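Local atomic coordinates of pyruvate kinase (Pyrobaculum aerophilum, PDB entry 3QTG), a protein that catalyses the last step of glycolysis, the transfer of a phosphoryl group from phosphoenolpyruvate to ADP, giving pyruvate and ATP. Residues Pro74-Val79 with Ile197-Ile202; Gly44-Leu49 with Ile78-Gly83; Ala125-Asp130 with Glu170-Asp175. One frame throughout, in Å; residues are numbered along the deposited sequence.

Contact 1 of 3, residues Pro74-Val79 with Ile197-Ile202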
ATOM      1  N   PRO A  74      39.757   8.453  -9.635  1.00 51.05           N
ATOM      2  CA  PRO A  74      39.086   9.030 -10.807  1.00 50.15           C
ATOM      3  C   PRO A  74      38.285  10.249 -10.378  1.00 48.65           C
ATOM      4  O   PRO A  74      37.520  10.178  -9.413  1.00 48.54           O
ATOM      5  CB  PRO A  74      38.126   7.917 -11.251  1.00 50.04           C
ATOM      6  CG  PRO A  74      38.706   6.646 -10.657  1.00 51.66           C
ATOM      7  CD  PRO A  74      39.295   7.077  -9.352  1.00 51.23           C
ATOM      8  N   LEU A  75      38.482  11.367 -11.066  1.00 47.37           N
ATOM      9  CA  LEU A  75      37.788  12.598 -10.728  1.00 45.63           C
ATOM     10  C   LEU A  75      37.128  13.090 -11.983  1.00 44.83           C
ATOM     11  O   LEU A  75      37.693  12.978 -13.062  1.00 45.90           O
ATOM     12  CB  LEU A  75      38.761  13.658 -10.188  1.00 46.08           C
ATOM     13  CG  LEU A  75      39.419  13.449  -8.816  1.00 46.02           C
ATOM     14  CD1 LEU A  75      40.354  14.616  -8.500  1.00 45.52           C
ATOM     15  CD2 LEU A  75      38.410  13.257  -7.675  1.00 43.60           C
ATOM     16  N   ALA A  76      35.921  13.608 -11.851  1.00 43.16           N
ATOM     17  CA  ALA A  76      35.232  14.232 -12.972  1.00 42.51           C
ATOM     18  C   ALA A  76      35.764  15.642 -13.182  1.00 42.36           C
ATOM     19  O   ALA A  76      35.933  16.403 -12.216  1.00 42.87           O
ATOM     20  CB  ALA A  76      33.721  14.275 -12.728  1.00 41.06           C
ATOM     21  N   VAL A  77      36.003  15.986 -14.444  1.00 41.58           N
ATOM     22  CA  VAL A  77      36.262  17.369 -14.840  1.00 40.26           C
ATOM     23  C   VAL A  77      35.054  17.920 -15.570  1.00 39.63           C
ATOM     24  O   VAL A  77      34.620  17.371 -16.593  1.00 39.53           O
ATOM     25  CB  VAL A  77      37.539  17.492 -15.728  1.00 40.94           C
ATOM     26  CG1 VAL A  77      37.677  18.907 -16.306  1.00 39.88           C
ATOM     27  CG2 VAL A  77      38.757  17.126 -14.929  1.00 39.53           C
ATOM     28  N   ILE A  78      34.529  19.020 -15.032  1.00 39.26           N
ATOM     29  CA  ILE A  78      33.404  19.747 -15.582  1.00 38.39           C
ATOM     30  C   ILE A  78      33.887  21.119 -16.115  1.00 39.20           C
ATOM     31  O   ILE A  78      34.578  21.876 -15.421  1.00 38.72           O
ATOM     32  CB  ILE A  78      32.333  19.979 -14.481  1.00 37.79           C
ATOM     33  CG1 ILE A  78      31.931  18.651 -13.821  1.00 36.88           C
ATOM     34  CG2 ILE A  78      31.114  20.732 -15.041  1.00 36.77           C
ATOM     35  CD1 ILE A  78      31.491  18.774 -12.359  1.00 33.88           C
ATOM     36  N   VAL A  79      33.525  21.448 -17.344  1.00 39.56           N
ATOM     37  CA  VAL A  79      33.760  22.807 -17.812  1.00 40.51           C
ATOM     38  C   VAL A  79      32.402  23.474 -17.950  1.00 40.81           C
ATOM     39  O   VAL A  79      31.477  22.897 -18.502  1.00 39.92           O
ATOM     40  CB  VAL A  79      34.624  22.888 -19.125  1.00 40.38           C
ATOM     41  CG1 VAL A  79      36.023  22.252 -18.909  1.00 40.15           C
ATOM     42  CG2 VAL A  79      33.903  22.244 -20.319  1.00 40.35           C
ATOM     43  N   ILE A 197      37.973  15.966 -20.682  1.00 47.29           N
ATOM     44  CA  ILE A 197      36.791  16.695 -20.221  1.00 45.79           C
ATOM     45  C   ILE A 197      35.532  15.803 -20.160  1.00 44.95           C
ATOM     46  O   ILE A 197      35.061  15.282 -21.182  1.00 45.14           O
ATOM     47  CB  ILE A 197      36.518  17.945 -21.066  1.00 46.08           C
ATOM     48  CG1 ILE A 197      37.737  18.879 -21.050  1.00 46.74           C
ATOM     49  CG2 ILE A 197      35.310  18.677 -20.537  1.00 45.51           C
ATOM     50  CD1 ILE A 197      37.556  20.080 -21.891  1.00 47.73           C
ATOM     51  N   ASP A 198      34.992  15.665 -18.955  1.00 42.90           N
ATOM     52  CA  ASP A 198      33.972  14.664 -18.670  1.00 41.88           C
ATOM     53  C   ASP A 198      32.557  15.231 -18.779  1.00 40.47           C
ATOM     54  O   ASP A 198      31.642  14.533 -19.191  1.00 41.30           O
ATOM     55  CB  ASP A 198      34.246  14.050 -17.291  1.00 41.65           C
ATOM     56  CG  ASP A 198      35.705  13.531 -17.161  1.00 42.64           C
ATOM     57  OD1 ASP A 198      36.131  12.719 -18.023  1.00 43.43           O
ATOM     58  OD2 ASP A 198      36.421  13.936 -16.210  1.00 41.59           O
ATOM     59  N   TYR A 199      32.392  16.502 -18.438  1.00 39.02           N
ATOM     60  CA  TYR A 199      31.085  17.163 -18.490  1.00 38.09           C
ATOM     61  C   TYR A 199      31.231  18.558 -19.043  1.00 37.93           C
ATOM     62  O   TYR A 199      32.195  19.250 -18.730  1.00 37.96           O
ATOM     63  CB  TYR A 199      30.488  17.281 -17.085  1.00 37.09           C
ATOM     64  CG  TYR A 199      30.046  15.968 -16.479  1.00 38.38           C
ATOM     65  CD1 TYR A 199      28.699  15.582 -16.513  1.00 36.38           C
ATOM     66  CD2 TYR A 199      30.970  15.111 -15.866  1.00 37.13           C
ATOM     67  CE1 TYR A 199      28.293  14.370 -15.956  1.00 36.12           C
ATOM     68  CE2 TYR A 199      30.576  13.911 -15.317  1.00 35.81           C
ATOM     69  CZ  TYR A 199      29.236  13.545 -15.368  1.00 36.40           C
ATOM     70  OH  TYR A 199      28.840  12.358 -14.802  1.00 37.60           O
ATOM     71  N   VAL A 200      30.257  18.961 -19.849  1.00 37.77           N
ATOM     72  CA  VAL A 200      30.142  20.323 -20.357  1.00 38.30           C
ATOM     73  C   VAL A 200      28.819  20.880 -19.856  1.00 38.52           C
ATOM     74  O   VAL A 200      27.757  20.335 -20.162  1.00 38.36           O
ATOM     75  CB  VAL A 200      30.130  20.352 -21.919  1.00 38.94           C
ATOM     76  CG1 VAL A 200      29.624  21.697 -22.458  1.00 37.97           C
ATOM     77  CG2 VAL A 200      31.492  20.021 -22.474  1.00 38.26           C
ATOM     78  N   ALA A 201      28.881  21.960 -19.091  1.00 38.70           N
ATOM     79  CA  ALA A 201      27.675  22.533 -18.525  1.00 40.01           C
ATOM     80  C   ALA A 201      27.168  23.725 -19.368  1.00 40.76           C
ATOM     81  O   ALA A 201      27.916  24.657 -19.645  1.00 40.98           O
ATOM     82  CB  ALA A 201      27.900  22.905 -17.060  1.00 39.39           C
ATOM     83  N   ILE A 202      25.911  23.642 -19.806  1.00 42.18           N
ATOM     84  CA  ILE A 202      25.276  24.626 -20.695  1.00 43.71           C
ATOM     85  C   ILE A 202      24.553  25.674 -19.863  1.00 43.89           C
ATOM     86  O   ILE A 202      23.754  25.325 -18.983  1.00 42.77           O
ATOM     87  CB  ILE A 202      24.183  23.984 -21.574  1.00 43.84           C
ATOM     88  CG1 ILE A 202      24.743  22.877 -22.434  1.00 46.18           C
ATOM     89  CG2 ILE A 202      23.519  25.029 -22.489  1.00 46.99           C
ATOM     90  CD1 ILE A 202      23.654  22.185 -23.218  1.00 46.77           C
TER
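The ring of Tyr199 has the carbonyl oxygen of Val77 at its edge, near the ring plane, while CG1 of Ile78 and CB of Ala76 approach it obliquely. Ala76 CB comes to 4.1 Å from CE2 of the ring, and Ile78 CG1 lies 3.8 Å from Tyr199 CB. Tyr249 meets the same ring with its plane at about 90°, and the phenol OH is hydrogen-bonded to the backbone oxygen of Ser411. The other flat group is a carboxylate: the side chain of Asp198 crosses that of Val77 at about a right angle, and its OD2 takes the Val77 N-H on the anti lone pair, a short bond of 2.7 Å (Val77 N to Asp198 OD2) at 165°. Chi1 (-52°) sets CG anti to the carbonyl carbon and beside the backbone N of Asp198, which bonds back to Val77 O. That oxygen also accepts from Tyr199 N, so two neighbouring amides grip it. An alanine at Asp198 would probably leave the buried Val77 N-H without its acceptor and the guanidinium of Arg65, which bridges to the same OD2, without this counter-charge. Further along, the parallel ladder continues from Val79 N to Tyr199 O (2.9 Å) and from Ala201 N to Val79 O (2.8 Å). On the sheet face that carries Val79 and Val200, Val79 CG2 touches Ile197 CG2 at 3.8 Å and Val200 CG2 at 3.9 Å. Strands 76-80 and 199-202 are adjacent third and fourth strands of the closed eight-stranded TIM barrel, flanked by 44-48 and 226-231. Helix 54-71 covers Val77, helix 208-220 packs on Val200 and Ile202, and the loop residue Ile414 rests on Ala76 and Tyr199.

Contact 2 of 3, residues Gly44-Leu49 with Ile78-Gly83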
ATOM      1  N   GLY A  44      34.904  15.671  -7.899  1.00 40.24           N
ATOM      2  CA  GLY A  44      34.963  16.303  -9.206  1.00 40.60           C
ATOM      3  C   GLY A  44      35.321  17.763  -9.100  1.00 40.68           C
ATOM      4  O   GLY A  44      35.236  18.355  -8.029  1.00 41.08           O
ATOM      5  N   VAL A  45      35.724  18.349 -10.218  1.00 40.97           N
ATOM      6  CA  VAL A  45      36.147  19.745 -10.241  1.00 41.12           C
ATOM      7  C   VAL A  45      35.430  20.434 -11.372  1.00 41.33           C
ATOM      8  O   VAL A  45      35.148  19.812 -12.401  1.00 41.27           O
ATOM      9  CB  VAL A  45      37.718  19.951 -10.392  1.00 41.51           C
ATOM     10  CG1 VAL A  45      38.492  19.252  -9.268  1.00 41.12           C
ATOM     11  CG2 VAL A  45      38.211  19.503 -11.756  1.00 41.43           C
ATOM     12  N   ARG A  46      35.125  21.711 -11.165  1.00 41.50           N
ATOM     13  CA  ARG A  46      34.505  22.542 -12.174  1.00 42.48           C
ATOM     14  C   ARG A  46      35.508  23.628 -12.633  1.00 43.03           C
ATOM     15  O   ARG A  46      36.283  24.153 -11.835  1.00 42.11           O
ATOM     16  CB  ARG A  46      33.202  23.176 -11.638  1.00 41.85           C
ATOM     17  CG  ARG A  46      32.302  23.768 -12.752  1.00 44.33           C
ATOM     18  CD  ARG A  46      31.034  24.508 -12.270  1.00 42.82           C
ATOM     19  NE  ARG A  46      31.381  25.696 -11.532  1.00 46.45           N
ATOM     20  CZ  ARG A  46      31.137  26.960 -11.873  1.00 46.91           C
ATOM     21  NH1 ARG A  46      30.488  27.321 -12.974  1.00 47.46           N
ATOM     22  NH2 ARG A  46      31.551  27.891 -11.053  1.00 48.18           N
ATOM     23  N   ILE A  47      35.493  23.937 -13.922  1.00 44.20           N
ATOM     24  CA  ILE A  47      36.273  25.053 -14.448  1.00 46.16           C
ATOM     25  C   ILE A  47      35.312  25.927 -15.232  1.00 47.12           C
ATOM     26  O   ILE A  47      34.609  25.444 -16.127  1.00 47.30           O
ATOM     27  CB  ILE A  47      37.505  24.578 -15.300  1.00 47.09           C
ATOM     28  CG1 ILE A  47      38.511  23.823 -14.409  1.00 46.54           C
ATOM     29  CG2 ILE A  47      38.195  25.763 -15.980  1.00 47.28           C
ATOM     30  CD1 ILE A  47      39.389  22.832 -15.150  1.00 48.44           C
ATOM     31  N   ASN A  48      35.236  27.194 -14.836  1.00 48.41           N
ATOM     32  CA  ASN A  48      34.312  28.149 -15.419  1.00 50.26           C
ATOM     33  C   ASN A  48      34.997  28.846 -16.591  1.00 52.29           C
ATOM     34  O   ASN A  48      35.983  29.563 -16.403  1.00 52.54           O
ATOM     35  CB  ASN A  48      33.906  29.157 -14.345  1.00 50.30           C
ATOM     36  CG  ASN A  48      32.785  30.087 -14.780  1.00 51.04           C
ATOM     37  OD1 ASN A  48      32.257  30.006 -15.895  1.00 55.13           O
ATOM     38  ND2 ASN A  48      32.411  30.981 -13.885  1.00 50.10           N
ATOM     39  N   LEU A  49      34.485  28.619 -17.803  1.00 53.91           N
ATOM     40  CA  LEU A  49      35.113  29.152 -19.011  1.00 55.58           C
ATOM     41  C   LEU A  49      34.793  30.646 -19.251  1.00 56.96           C
ATOM     42  O   LEU A  49      35.224  31.226 -20.255  1.00 57.17           O
ATOM     43  CB  LEU A  49      34.767  28.288 -20.238  1.00 55.56           C
ATOM     44  CG  LEU A  49      35.177  26.804 -20.232  1.00 55.14           C
ATOM     45  CD1 LEU A  49      34.766  26.124 -21.521  1.00 53.77           C
ATOM     46  CD2 LEU A  49      36.668  26.611 -19.973  1.00 53.08           C
ATOM     47  N   ILE A  78      34.529  19.020 -15.032  1.00 39.26           N
ATOM     48  CA  ILE A  78      33.404  19.747 -15.582  1.00 38.39           C
ATOM     49  C   ILE A  78      33.887  21.119 -16.115  1.00 39.20           C
ATOM     50  O   ILE A  78      34.578  21.876 -15.421  1.00 38.72           O
ATOM     51  CB  ILE A  78      32.333  19.979 -14.481  1.00 37.79           C
ATOM     52  CG1 ILE A  78      31.931  18.651 -13.821  1.00 36.88           C
ATOM     53  CG2 ILE A  78      31.114  20.732 -15.041  1.00 36.77           C
ATOM     54  CD1 ILE A  78      31.491  18.774 -12.359  1.00 33.88           C
ATOM     55  N   VAL A  79      33.525  21.448 -17.344  1.00 39.56           N
ATOM     56  CA  VAL A  79      33.760  22.807 -17.812  1.00 40.51           C
ATOM     57  C   VAL A  79      32.402  23.474 -17.950  1.00 40.81           C
ATOM     58  O   VAL A  79      31.477  22.897 -18.502  1.00 39.92           O
ATOM     59  CB  VAL A  79      34.624  22.888 -19.125  1.00 40.38           C
ATOM     60  CG1 VAL A  79      36.023  22.252 -18.909  1.00 40.15           C
ATOM     61  CG2 VAL A  79      33.903  22.244 -20.319  1.00 40.35           C
ATOM     62  N   ASP A  80      32.299  24.690 -17.430  1.00 42.51           N
ATOM     63  CA  ASP A  80      31.049  25.430 -17.448  1.00 44.16           C
ATOM     64  C   ASP A  80      31.096  26.560 -18.486  1.00 45.03           C
ATOM     65  O   ASP A  80      31.910  27.479 -18.393  1.00 45.74           O
ATOM     66  CB  ASP A  80      30.739  25.955 -16.042  1.00 43.86           C
ATOM     67  CG  ASP A  80      29.280  26.317 -15.865  1.00 47.34           C
ATOM     68  OD1 ASP A  80      28.622  26.620 -16.892  1.00 50.60           O
ATOM     69  OD2 ASP A  80      28.773  26.289 -14.705  1.00 49.34           O
ATOM     70  N   LEU A  81      30.222  26.482 -19.481  1.00 46.25           N
ATOM     71  CA  LEU A  81      30.210  27.475 -20.545  1.00 47.60           C
ATOM     72  C   LEU A  81      29.542  28.786 -20.117  1.00 48.33           C
ATOM     73  O   LEU A  81      28.583  28.800 -19.322  1.00 47.47           O
ATOM     74  CB  LEU A  81      29.545  26.928 -21.812  1.00 47.79           C
ATOM     75  CG  LEU A  81      30.183  25.725 -22.501  1.00 47.90           C
ATOM     76  CD1 LEU A  81      29.219  25.193 -23.529  1.00 48.17           C
ATOM     77  CD2 LEU A  81      31.494  26.126 -23.152  1.00 49.40           C
ATOM     78  N   LYS A  82      30.066  29.880 -20.673  1.00 48.79           N
ATOM     79  CA  LYS A  82      29.600  31.227 -20.360  1.00 49.50           C
ATOM     80  C   LYS A  82      28.141  31.430 -20.777  1.00 48.20           C
ATOM     81  O   LYS A  82      27.349  31.978 -20.018  1.00 48.16           O
ATOM     82  CB  LYS A  82      30.530  32.272 -21.020  1.00 50.65           C
ATOM     83  CG  LYS A  82      30.325  33.725 -20.558  1.00 53.70           C
ATOM     84  CD  LYS A  82      30.113  33.819 -19.023  1.00 56.68           C
ATOM     85  CE  LYS A  82      30.049  35.273 -18.500  1.00 56.24           C
ATOM     86  NZ  LYS A  82      30.128  35.341 -16.989  1.00 57.04           N
ATOM     87  N   GLY A  83      27.783  30.983 -21.973  1.00 47.40           N
ATOM     88  CA  GLY A  83      26.434  31.212 -22.480  1.00 46.79           C
ATOM     89  C   GLY A  83      26.258  32.636 -23.008  1.00 46.71           C
ATOM     90  O   GLY A  83      27.121  33.492 -22.817  1.00 46.42           O
TER
HETATM   91  O   HOH W   1      29.395  29.731 -16.684  1.00 61.65           O
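Arg46 and Asp80 reach each other at an oblique angle, their guanidinium and carboxylate planes 79° apart. Arg46 NH1 donates to Asp80 OD2 over 2.6 Å, a salt bridge in which the oxygen lies near the guanidinium plane but is itself met from above the carboxylate. The Arg46 chain bends at chi3 (65°), which turns NE out of the extended line; NE is hydrogen-bonded to Thr22 OG1. Asp80 OD1 pairs with Lys230, probably the transition-state stabiliser, so the carboxylate stands between two cations. By similarity Arg46 binds substrate, while Asn48 and Asp80 bind potassium. One water lies 3.0 Å from Asn48 OD1 and also within hydrogen-bonding distance of Leu81 O, between the end of strand 44-48 and the loop after 76-80. On the face bearing Ile47 and Val79, Leu49 lies side by side with Leu81, CD1 to CD2 3.7 Å, and crosses Val79. Four parallel-strand backbone bonds join the segments: Ile78 N to Val45 O, Ile47 N to Ile78 O, Asp80 N to Ile47 O and Leu49 N to Asp80 O. Strand 44-48, helix 54-71 and strand 76-80 form a beta-alpha-beta unit of the barrel; the helix covers Val45, Ile47 and Leu49, helix 181-190 packs on Leu81, and strand 199-202 flanks 76-80.

Contact 3 of 3, residues Ala125-Asp130 with Glu170-Asp175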
ATOM      1  N   ALA A 125      12.072  41.542 -25.018  1.00 43.97           N
ATOM      2  CA  ALA A 125      11.753  40.920 -23.725  1.00 44.60           C
ATOM      3  C   ALA A 125      11.093  41.871 -22.704  1.00 45.31           C
ATOM      4  O   ALA A 125      10.398  41.417 -21.788  1.00 46.34           O
ATOM      5  CB  ALA A 125      13.006  40.286 -23.119  1.00 43.19           C
ATOM      6  N   VAL A 126      11.319  43.177 -22.853  1.00 45.49           N
ATOM      7  CA  VAL A 126      10.922  44.164 -21.852  1.00 45.69           C
ATOM      8  C   VAL A 126       9.516  44.739 -22.082  1.00 46.62           C
ATOM      9  O   VAL A 126       9.165  45.150 -23.200  1.00 46.53           O
ATOM     10  CB  VAL A 126      11.976  45.331 -21.723  1.00 45.89           C
ATOM     11  CG1 VAL A 126      11.443  46.465 -20.839  1.00 45.90           C
ATOM     12  CG2 VAL A 126      13.307  44.819 -21.166  1.00 43.20           C
ATOM     13  N   GLU A 127       8.731  44.759 -21.002  1.00 46.85           N
ATOM     14  CA  GLU A 127       7.424  45.418 -20.962  1.00 48.64           C
ATOM     15  C   GLU A 127       7.401  46.432 -19.819  1.00 47.16           C
ATOM     16  O   GLU A 127       8.235  46.387 -18.906  1.00 45.66           O
ATOM     17  CB  GLU A 127       6.302  44.392 -20.727  1.00 48.61           C
ATOM     18  CG  GLU A 127       6.214  43.298 -21.767  1.00 52.38           C
ATOM     19  CD  GLU A 127       5.230  42.206 -21.366  1.00 53.60           C
ATOM     20  OE1 GLU A 127       5.518  41.437 -20.410  1.00 57.70           O
ATOM     21  OE2 GLU A 127       4.149  42.125 -22.010  1.00 61.20           O
ATOM     22  N   GLN A 128       6.415  47.319 -19.858  1.00 47.71           N
ATOM     23  CA  GLN A 128       6.158  48.233 -18.747  1.00 48.04           C
ATOM     24  C   GLN A 128       5.975  47.500 -17.421  1.00 47.23           C
ATOM     25  O   GLN A 128       5.294  46.481 -17.357  1.00 47.69           O
ATOM     26  CB  GLN A 128       4.932  49.077 -19.030  1.00 49.18           C
ATOM     27  CG  GLN A 128       4.996  50.418 -18.341  1.00 51.94           C
ATOM     28  CD  GLN A 128       3.806  51.262 -18.652  1.00 56.32           C
ATOM     29  OE1 GLN A 128       3.442  51.438 -19.814  1.00 59.01           O
ATOM     30  NE2 GLN A 128       3.169  51.786 -17.608  1.00 58.14           N
ATOM     31  N   ASN A 129       6.602  48.038 -16.376  1.00 46.41           N
ATOM     32  CA  ASN A 129       6.625  47.463 -15.012  1.00 45.86           C
ATOM     33  C   ASN A 129       7.594  46.310 -14.785  1.00 44.50           C
ATOM     34  O   ASN A 129       7.688  45.820 -13.667  1.00 43.71           O
ATOM     35  CB  ASN A 129       5.221  47.106 -14.480  1.00 46.67           C
ATOM     36  CG  ASN A 129       4.280  48.292 -14.498  1.00 48.90           C
ATOM     37  OD1 ASN A 129       3.254  48.274 -15.191  1.00 52.61           O
ATOM     38  ND2 ASN A 129       4.638  49.349 -13.766  1.00 48.72           N
ATOM     39  N   ASP A 130       8.333  45.907 -15.822  1.00 43.11           N
ATOM     40  CA  ASP A 130       9.431  44.960 -15.638  1.00 41.81           C
ATOM     41  C   ASP A 130      10.541  45.646 -14.889  1.00 40.70           C
ATOM     42  O   ASP A 130      10.653  46.874 -14.945  1.00 40.67           O
ATOM     43  CB  ASP A 130      10.001  44.479 -16.977  1.00 42.06           C
ATOM     44  CG  ASP A 130       9.253  43.296 -17.541  1.00 43.75           C
ATOM     45  OD1 ASP A 130       8.658  42.520 -16.747  1.00 47.38           O
ATOM     46  OD2 ASP A 130       9.262  43.142 -18.781  1.00 42.42           O
ATOM     47  N   GLU A 170      14.444  40.835 -14.729  1.00 38.59           N
ATOM     48  CA  GLU A 170      13.850  40.008 -13.666  1.00 39.66           C
ATOM     49  C   GLU A 170      12.640  39.217 -14.155  1.00 39.64           C
ATOM     50  O   GLU A 170      11.635  39.804 -14.551  1.00 40.45           O
ATOM     51  CB  GLU A 170      13.449  40.908 -12.501  1.00 39.88           C
ATOM     52  CG  GLU A 170      12.981  40.188 -11.240  1.00 44.05           C
ATOM     53  CD  GLU A 170      12.660  41.175 -10.142  1.00 47.29           C
ATOM     54  OE1 GLU A 170      11.617  41.849 -10.261  1.00 49.09           O
ATOM     55  OE2 GLU A 170      13.457  41.296  -9.183  1.00 48.75           O
ATOM     56  N   GLY A 171      12.751  37.885 -14.145  1.00 39.93           N
ATOM     57  CA  GLY A 171      11.662  36.993 -14.562  1.00 40.17           C
ATOM     58  C   GLY A 171      11.400  36.868 -16.056  1.00 41.38           C
ATOM     59  O   GLY A 171      10.391  36.278 -16.454  1.00 41.70           O
ATOM     60  N   LYS A 172      12.295  37.418 -16.888  1.00 41.52           N
ATOM     61  CA  LYS A 172      12.172  37.323 -18.348  1.00 42.67           C
ATOM     62  C   LYS A 172      13.379  36.641 -18.956  1.00 42.87           C
ATOM     63  O   LYS A 172      14.502  36.835 -18.510  1.00 43.47           O
ATOM     64  CB  LYS A 172      11.998  38.702 -19.015  1.00 42.48           C
ATOM     65  CG  LYS A 172      10.751  39.473 -18.632  1.00 43.81           C
ATOM     66  CD  LYS A 172       9.493  38.878 -19.229  1.00 46.17           C
ATOM     67  CE  LYS A 172       8.275  39.667 -18.787  1.00 48.19           C
ATOM     68  NZ  LYS A 172       8.071  40.878 -19.643  1.00 50.27           N
ATOM     69  N   ASP A 173      13.130  35.840 -19.980  1.00 43.97           N
ATOM     70  CA  ASP A 173      14.179  35.202 -20.759  1.00 44.79           C
ATOM     71  C   ASP A 173      14.427  35.948 -22.065  1.00 45.45           C
ATOM     72  O   ASP A 173      13.491  36.435 -22.700  1.00 46.31           O
ATOM     73  CB  ASP A 173      13.773  33.771 -21.097  1.00 44.98           C
ATOM     74  CG  ASP A 173      13.721  32.876 -19.880  1.00 45.22           C
ATOM     75  OD1 ASP A 173      14.390  31.816 -19.928  1.00 47.72           O
ATOM     76  OD2 ASP A 173      13.028  33.227 -18.891  1.00 42.90           O
ATOM     77  N   TYR A 174      15.687  36.020 -22.466  1.00 45.68           N
ATOM     78  CA  TYR A 174      16.028  36.542 -23.781  1.00 46.29           C
ATOM     79  C   TYR A 174      15.947  35.493 -24.909  1.00 48.08           C
ATOM     80  O   TYR A 174      16.514  34.406 -24.802  1.00 48.54           O
ATOM     81  CB  TYR A 174      17.437  37.114 -23.764  1.00 44.41           C
ATOM     82  CG  TYR A 174      17.698  38.248 -22.797  1.00 42.26           C
ATOM     83  CD1 TYR A 174      16.825  39.344 -22.688  1.00 40.34           C
ATOM     84  CD2 TYR A 174      18.852  38.244 -22.027  1.00 38.23           C
ATOM     85  CE1 TYR A 174      17.105  40.391 -21.793  1.00 38.15           C
ATOM     86  CE2 TYR A 174      19.138  39.264 -21.156  1.00 38.03           C
ATOM     87  CZ  TYR A 174      18.272  40.341 -21.052  1.00 39.49           C
ATOM     88  OH  TYR A 174      18.598  41.342 -20.180  1.00 39.21           O
ATOM     89  N   ASP A 175      15.291  35.841 -26.010  1.00 50.17           N
ATOM     90  CA  ASP A 175      15.263  34.967 -27.174  1.00 52.41           C
ATOM     91  C   ASP A 175      16.524  35.144 -28.038  1.00 53.39           C
ATOM     92  O   ASP A 175      16.509  35.825 -29.064  1.00 53.85           O
ATOM     93  CB  ASP A 175      13.984  35.212 -27.982  1.00 53.15           C
ATOM     94  CG  ASP A 175      13.882  34.321 -29.207  1.00 56.28           C
ATOM     95  OD1 ASP A 175      14.546  33.261 -29.259  1.00 56.85           O
ATOM     96  OD2 ASP A 175      13.125  34.685 -30.134  1.00 60.41           O
TER
HETATM   97  O   HOH W   2      10.250  42.112 -14.324  1.00 42.01           O
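Charge dominates the meeting of Lys172 with Glu127 and Asp130. Lys172 NZ forms salt bridges of 2.7 Å to Glu127 OE1 and 2.7 Å to Asp130 OD2, and the lysine side chain crosses each acidic side chain at about a right angle. The two carboxylates are used differently: Asp130 OD2 offers its syn lone pair, whereas Glu127 OE1 is met on the anti side, 21° out of the plane. The lysine chain bends at chi2 (-72°), which turns CD, and again at chi4 (83°), which swings NZ. Two negative groups around one ammonium would probably favour its protonated state.

Bonds to and from the backbone complete the grip. The same NZ donates to Ala125 O at 3.2 Å, nearly along the C=O axis. Asp130 OD2 has a second donor, Glu127 N at 2.8 Å, which ties the aspartate to its own loop. Residues Glu127 to Asp130 form a type II beta turn, closed by Asp130 N to Glu127 O, between helix 120-125 and strand 131-134. These loops belong to the small, mainly beta domain that pyruvate kinases insert between the third strand and third helix of the TIM barrel; segment 170-175 leads from its strand 167-169 back towards the barrel.

Water mediates one further link, donating to Asp130 OD1 and to Glu170 O (2.7 Å).

Apolar contact is small: Ala125 CB meets the edge of the Tyr174 ring, 4.0 Å from CD1, near the ring plane. The hydroxyl of that ring is held by Ile167 O, and Asp173 bonds Thr233 and Gly235 N.

Overall arrangement
Contacts 1 and 2 belong to the barrel core and share strand 76-80, with Ile78 and Val79 in both; their centres are about 7 Å apart. Contact 1 joins this strand to 199-202 and contact 2 to 44-48, so the two lie on opposite edges of it. Both rest on parallel backbone ladders, but contact 1 packs mostly apolar side chains round one buried carboxylate, Asp198, whereas contact 2 carries the charged groups of the probable active site. Contact 3 is a surface contact, its centre about 32 Å from that of contact 1 and about 27 Å from that of contact 2. It links two loops without a backbone ladder, relying on a lysine-centred salt-bridge network.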